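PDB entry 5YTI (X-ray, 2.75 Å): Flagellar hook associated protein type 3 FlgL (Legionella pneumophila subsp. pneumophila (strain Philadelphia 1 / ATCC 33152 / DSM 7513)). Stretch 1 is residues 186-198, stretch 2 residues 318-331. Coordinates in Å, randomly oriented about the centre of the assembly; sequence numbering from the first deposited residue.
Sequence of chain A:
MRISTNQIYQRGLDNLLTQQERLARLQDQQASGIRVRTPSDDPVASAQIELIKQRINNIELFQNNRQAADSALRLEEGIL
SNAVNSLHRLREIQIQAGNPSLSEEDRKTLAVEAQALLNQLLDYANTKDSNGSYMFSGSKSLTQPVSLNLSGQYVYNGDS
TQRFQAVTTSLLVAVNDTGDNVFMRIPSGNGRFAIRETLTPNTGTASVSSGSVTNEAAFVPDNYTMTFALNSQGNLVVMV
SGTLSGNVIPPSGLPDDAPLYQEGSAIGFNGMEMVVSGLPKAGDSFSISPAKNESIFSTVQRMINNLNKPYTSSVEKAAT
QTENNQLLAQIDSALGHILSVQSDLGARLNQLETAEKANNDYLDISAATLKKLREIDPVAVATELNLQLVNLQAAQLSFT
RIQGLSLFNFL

Stretch 1 186-198: IPSGNGRFAIRET
Stretch 2 318-331: AATQTENNQLLAQI

A turn and the strand that leaves it lie along one face of a helix, the strand running nearly antiparallel to it. Helix 318-331 is a middle segment of a longer helix; strand 193-197 crosses it at -158°, with axes 8.2 Å apart at closest approach. Overall the register runs in opposite senses, though not strictly stepwise within the turn: the CA atoms of Ser188 and Gln330 are 5.9 Å apart, those of Gly189 and Gln326 5.3 Å, those of Asn190 and Ala329 5.3 Å, and those of Glu197 and Ala319 8.1 Å. The turn therefore sits closest to the helix, and together the stretches bury 502 Å².

The turn is type II', Ser188 to Gly191, with Gly189 at phi/psi 69/-147 and Asn190 at -83/4. Gly191 N bonds to Ser188 O (3.3 Å), and Asn190 N to Phe193 O (3.2 Å). Asn190, chi1 p and chi2 25°, folds its side chain back so that OD1 accepts from Arg192 N and from Phe193 N, each at 2.8 Å. Positive phi favours glycine at 189, and an ideal CB built on Gly189 would fall 2.2 Å from Phe193 O. Gly191, at 114/-23, also calls for glycine, since a CB would jam against the carbonyl oxygen of Asn190.

Two glutamines, one helical turn apart, supply the polar bonds across the contact, each giving its OE1 to a backbone amide. Gln330 (m, t, chi3 -161°) starts sideways, but its end comes nearer, and OE1 accepts from Gly189 N at 3.0 Å and 167°. Gln326 (m, m, chi3 -57°) points its CA-to-CB bond toward the strand; OE1 accepts from Ile195 N at 2.9 Å and 165°. The same OE1 lies 3.4 Å from Gly189 CA and 3.3 Å from Ala194 CA, so the oxygen rests against both the turn and the strand. The strand has phi near -120° to -137° and psi 117° to 154° over Phe193 to Ile195.

The remaining contacts are van der Waals, several of them setting a carbon against a polar atom. Ala329 points toward the turn, its CB 3.3 Å from Gly189 O and 3.9 Å from Asn190 CA. Further along, Ile195 (m, t) sets CG2 4.0 Å from CG2 of Thr322 (chi1 m), methyl to methyl, while its CB lies 3.7 Å from Gln326 NE2. At the far end Glu197, chi1 m and chi2 -131°, reaches in, its OE1 3.9 Å from Ala319 CB.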

# COMPACT_ATOMS: atom_id res chain seq x y z
N ILE A 186 4.31 0.94 1.02
CA ILE A 186 3.42 0.90 2.18
C ILE A 186 2.77 2.24 2.15
O ILE A 186 3.46 3.25 2.03
CB ILE A 186 4.20 0.77 3.48
CG1 ILE A 186 5.10 -0.43 3.40
CG2 ILE A 186 3.26 0.67 4.65
CD1 ILE A 186 5.78 -0.75 4.70
N PRO A 187 1.46 2.28 2.21
CA PRO A 187 0.89 3.57 1.96
C PRO A 187 1.06 4.48 3.18
O PRO A 187 1.06 4.02 4.35
CB PRO A 187 -0.60 3.27 1.67
CG PRO A 187 -0.70 1.78 1.61
CD PRO A 187 0.42 1.27 2.47
N SER A 188 1.22 5.75 2.85
CA SER A 188 1.38 6.81 3.83
C SER A 188 0.05 7.22 4.40
O SER A 188 -1.01 6.84 3.88
CB SER A 188 2.01 8.02 3.18
OG SER A 188 1.28 8.39 2.01
N GLY A 189 0.10 8.04 5.44
CA GLY A 189 -1.11 8.50 6.10
C GLY A 189 -1.75 7.33 6.81
O GLY A 189 -1.05 6.38 7.26
N ASN A 190 -3.07 7.38 6.86
CA ASN A 190 -3.84 6.36 7.51
C ASN A 190 -4.05 5.20 6.60
O ASN A 190 -4.82 4.28 6.94
CB ASN A 190 -5.22 6.90 7.89
CG ASN A 190 -5.97 7.47 6.72
OD1 ASN A 190 -5.71 7.10 5.58
ND2 ASN A 190 -6.88 8.40 6.99
N GLY A 191 -3.44 5.26 5.42
CA GLY A 191 -3.50 4.18 4.47
C GLY A 191 -4.24 4.57 3.22
O GLY A 191 -4.05 3.97 2.16
N ARG A 192 -5.10 5.57 3.35
CA ARG A 192 -5.90 6.04 2.23
C ARG A 192 -5.65 7.53 1.95
O ARG A 192 -5.53 7.93 0.77
CB ARG A 192 -7.38 5.78 2.51
CG ARG A 192 -7.71 4.30 2.61
CD ARG A 192 -7.52 3.59 1.27
NE ARG A 192 -8.46 4.06 0.25
CZ ARG A 192 -9.75 3.75 0.22
NH1 ARG A 192 -10.52 4.22 -0.74
NH2 ARG A 192 -10.26 2.95 1.15
N PHE A 193 -5.58 8.34 3.02
CA PHE A 193 -5.17 9.76 2.88
C PHE A 193 -4.18 10.29 3.94
O PHE A 193 -4.17 9.87 5.12
CB PHE A 193 -6.37 10.70 2.75
CG PHE A 193 -7.36 10.58 3.87
CD1 PHE A 193 -8.41 9.67 3.79
CD2 PHE A 193 -7.24 11.36 5.00
CE1 PHE A 193 -9.33 9.54 4.83
CE2 PHE A 193 -8.15 11.22 6.04
CZ PHE A 193 -9.20 10.32 5.95
N ALA A 194 -3.36 11.23 3.49
CA ALA A 194 -2.31 11.80 4.31
C ALA A 194 -2.51 13.29 4.50
O ALA A 194 -3.14 13.93 3.67
CB ALA A 194 -0.96 11.52 3.69
N ILE A 195 -1.98 13.81 5.61
CA ILE A 195 -2.17 15.21 6.00
C ILE A 195 -0.88 15.88 6.49
O ILE A 195 -0.30 15.49 7.50
CB ILE A 195 -3.18 15.30 7.12
CG1 ILE A 195 -4.47 14.64 6.68
CG2 ILE A 195 -3.41 16.75 7.49
CD1 ILE A 195 -5.44 14.45 7.82
N ARG A 196 -0.48 16.91 5.75
CA ARG A 196 0.76 17.64 5.97
C ARG A 196 0.34 19.10 6.17
O ARG A 196 -0.80 19.44 5.90
CB ARG A 196 1.67 17.48 4.71
CG ARG A 196 1.80 16.06 4.13
N GLU A 197 1.25 19.98 6.61
CA GLU A 197 0.99 21.43 6.49
C GLU A 197 1.18 21.86 5.03
O GLU A 197 1.75 21.10 4.26
CB GLU A 197 1.95 22.24 7.35
CG GLU A 197 2.06 21.79 8.79
CD GLU A 197 1.92 22.94 9.76
OE1 GLU A 197 1.41 22.69 10.87
OE2 GLU A 197 2.30 24.08 9.41
N THR A 198 0.70 23.06 4.66
CA THR A 198 1.03 23.65 3.35
C THR A 198 2.38 24.33 3.47
O THR A 198 2.98 24.31 4.54
CB THR A 198 0.02 24.72 2.89
OG1 THR A 198 -0.61 25.28 4.04
CG2 THR A 198 -1.04 24.13 1.94
N ALA A 318 2.29 22.16 18.31
CA ALA A 318 1.10 21.76 17.59
C ALA A 318 1.45 21.43 16.15
O ALA A 318 0.69 20.73 15.47
CB ALA A 318 0.06 22.85 17.65
N ALA A 319 2.58 21.94 15.69
CA ALA A 319 3.05 21.64 14.33
C ALA A 319 3.72 20.28 14.32
O ALA A 319 4.00 19.72 13.27
CB ALA A 319 4.00 22.73 13.81
N THR A 320 3.96 19.77 15.51
CA THR A 320 4.41 18.41 15.74
C THR A 320 3.29 17.39 15.65
O THR A 320 3.49 16.32 15.07
CB THR A 320 4.97 18.30 17.17
OG1 THR A 320 6.20 18.99 17.22
CG2 THR A 320 5.18 16.88 17.61
N GLN A 321 2.13 17.71 16.25
CA GLN A 321 1.10 16.71 16.49
C GLN A 321 0.50 16.23 15.18
O GLN A 321 0.39 15.04 14.94
CB GLN A 321 0.01 17.22 17.44
CG GLN A 321 -0.80 16.12 18.14
CD GLN A 321 0.00 15.38 19.22
OE1 GLN A 321 1.08 14.82 18.96
NE2 GLN A 321 -0.53 15.40 20.46
N THR A 322 0.16 17.15 14.31
CA THR A 322 -0.45 16.73 13.06
C THR A 322 0.32 15.62 12.36
O THR A 322 -0.27 14.65 11.83
CB THR A 322 -0.54 17.89 12.10
OG1 THR A 322 -1.32 18.94 12.70
CG2 THR A 322 -1.18 17.42 10.80
N GLU A 323 1.64 15.80 12.34
CA GLU A 323 2.57 14.87 11.76
C GLU A 323 2.83 13.67 12.70
O GLU A 323 3.03 12.58 12.22
CB GLU A 323 3.87 15.60 11.39
CG GLU A 323 5.14 14.75 11.21
CD GLU A 323 5.50 14.32 9.77
OE1 GLU A 323 4.62 14.38 8.86
OE2 GLU A 323 6.68 13.89 9.54
N ASN A 324 2.82 13.85 14.02
CA ASN A 324 2.93 12.70 14.93
C ASN A 324 1.85 11.68 14.61
O ASN A 324 2.16 10.51 14.41
CB ASN A 324 2.77 13.08 16.40
CG ASN A 324 4.04 13.61 17.04
OD1 ASN A 324 5.17 13.32 16.62
ND2 ASN A 324 3.83 14.38 18.10
N ASN A 325 0.58 12.13 14.58
CA ASN A 325 -0.56 11.26 14.27
C ASN A 325 -0.39 10.48 12.98
O ASN A 325 -0.84 9.32 12.87
CB ASN A 325 -1.82 12.09 14.09
CG ASN A 325 -2.45 12.46 15.38
OD1 ASN A 325 -1.79 13.09 16.20
ND2 ASN A 325 -3.72 12.06 15.61
N GLN A 326 0.23 11.14 12.01
CA GLN A 326 0.46 10.50 10.71
C GLN A 326 1.49 9.41 10.87
O GLN A 326 1.30 8.29 10.42
CB GLN A 326 0.88 11.51 9.62
CG GLN A 326 -0.22 12.49 9.26
CD GLN A 326 -1.09 12.00 8.14
OE1 GLN A 326 -0.57 11.70 7.07
NE2 GLN A 326 -2.41 11.93 8.35
N LEU A 327 2.58 9.75 11.54
CA LEU A 327 3.70 8.84 11.67
C LEU A 327 3.31 7.63 12.52
O LEU A 327 3.87 6.57 12.37
CB LEU A 327 4.93 9.54 12.23
CG LEU A 327 5.64 10.51 11.28
CD1 LEU A 327 6.72 11.27 12.03
CD2 LEU A 327 6.26 9.76 10.11
N LEU A 328 2.32 7.78 13.39
CA LEU A 328 1.89 6.64 14.13
C LEU A 328 1.17 5.72 13.17
O LEU A 328 1.36 4.53 13.19
CB LEU A 328 0.94 7.07 15.21
CG LEU A 328 0.45 5.95 16.09
CD1 LEU A 328 1.63 5.33 16.83
CD2 LEU A 328 -0.56 6.55 17.05
N ALA A 329 0.36 6.28 12.29
CA ALA A 329 -0.39 5.42 11.37
C ALA A 329 0.56 4.66 10.46
O ALA A 329 0.28 3.53 10.08
CB ALA A 329 -1.37 6.23 10.54
N GLN A 330 1.68 5.27 10.12
CA GLN A 330 2.58 4.65 9.17
C GLN A 330 3.40 3.53 9.75
O GLN A 330 3.57 2.48 9.11
CB GLN A 330 3.48 5.71 8.54
CG GLN A 330 2.67 6.58 7.59
CD GLN A 330 3.51 7.59 6.84
OE1 GLN A 330 2.95 8.56 6.34
NE2 GLN A 330 4.84 7.35 6.74
N ILE A 331 3.94 3.78 10.94
CA ILE A 331 4.49 2.73 11.77
C ILE A 331 3.52 1.57 11.89
O ILE A 331 3.96 0.44 11.79
CB ILE A 331 4.78 3.22 13.17
CG1 ILE A 331 6.11 3.93 13.21
CG2 ILE A 331 4.83 2.06 14.12
CD1 ILE A 331 7.21 3.19 12.49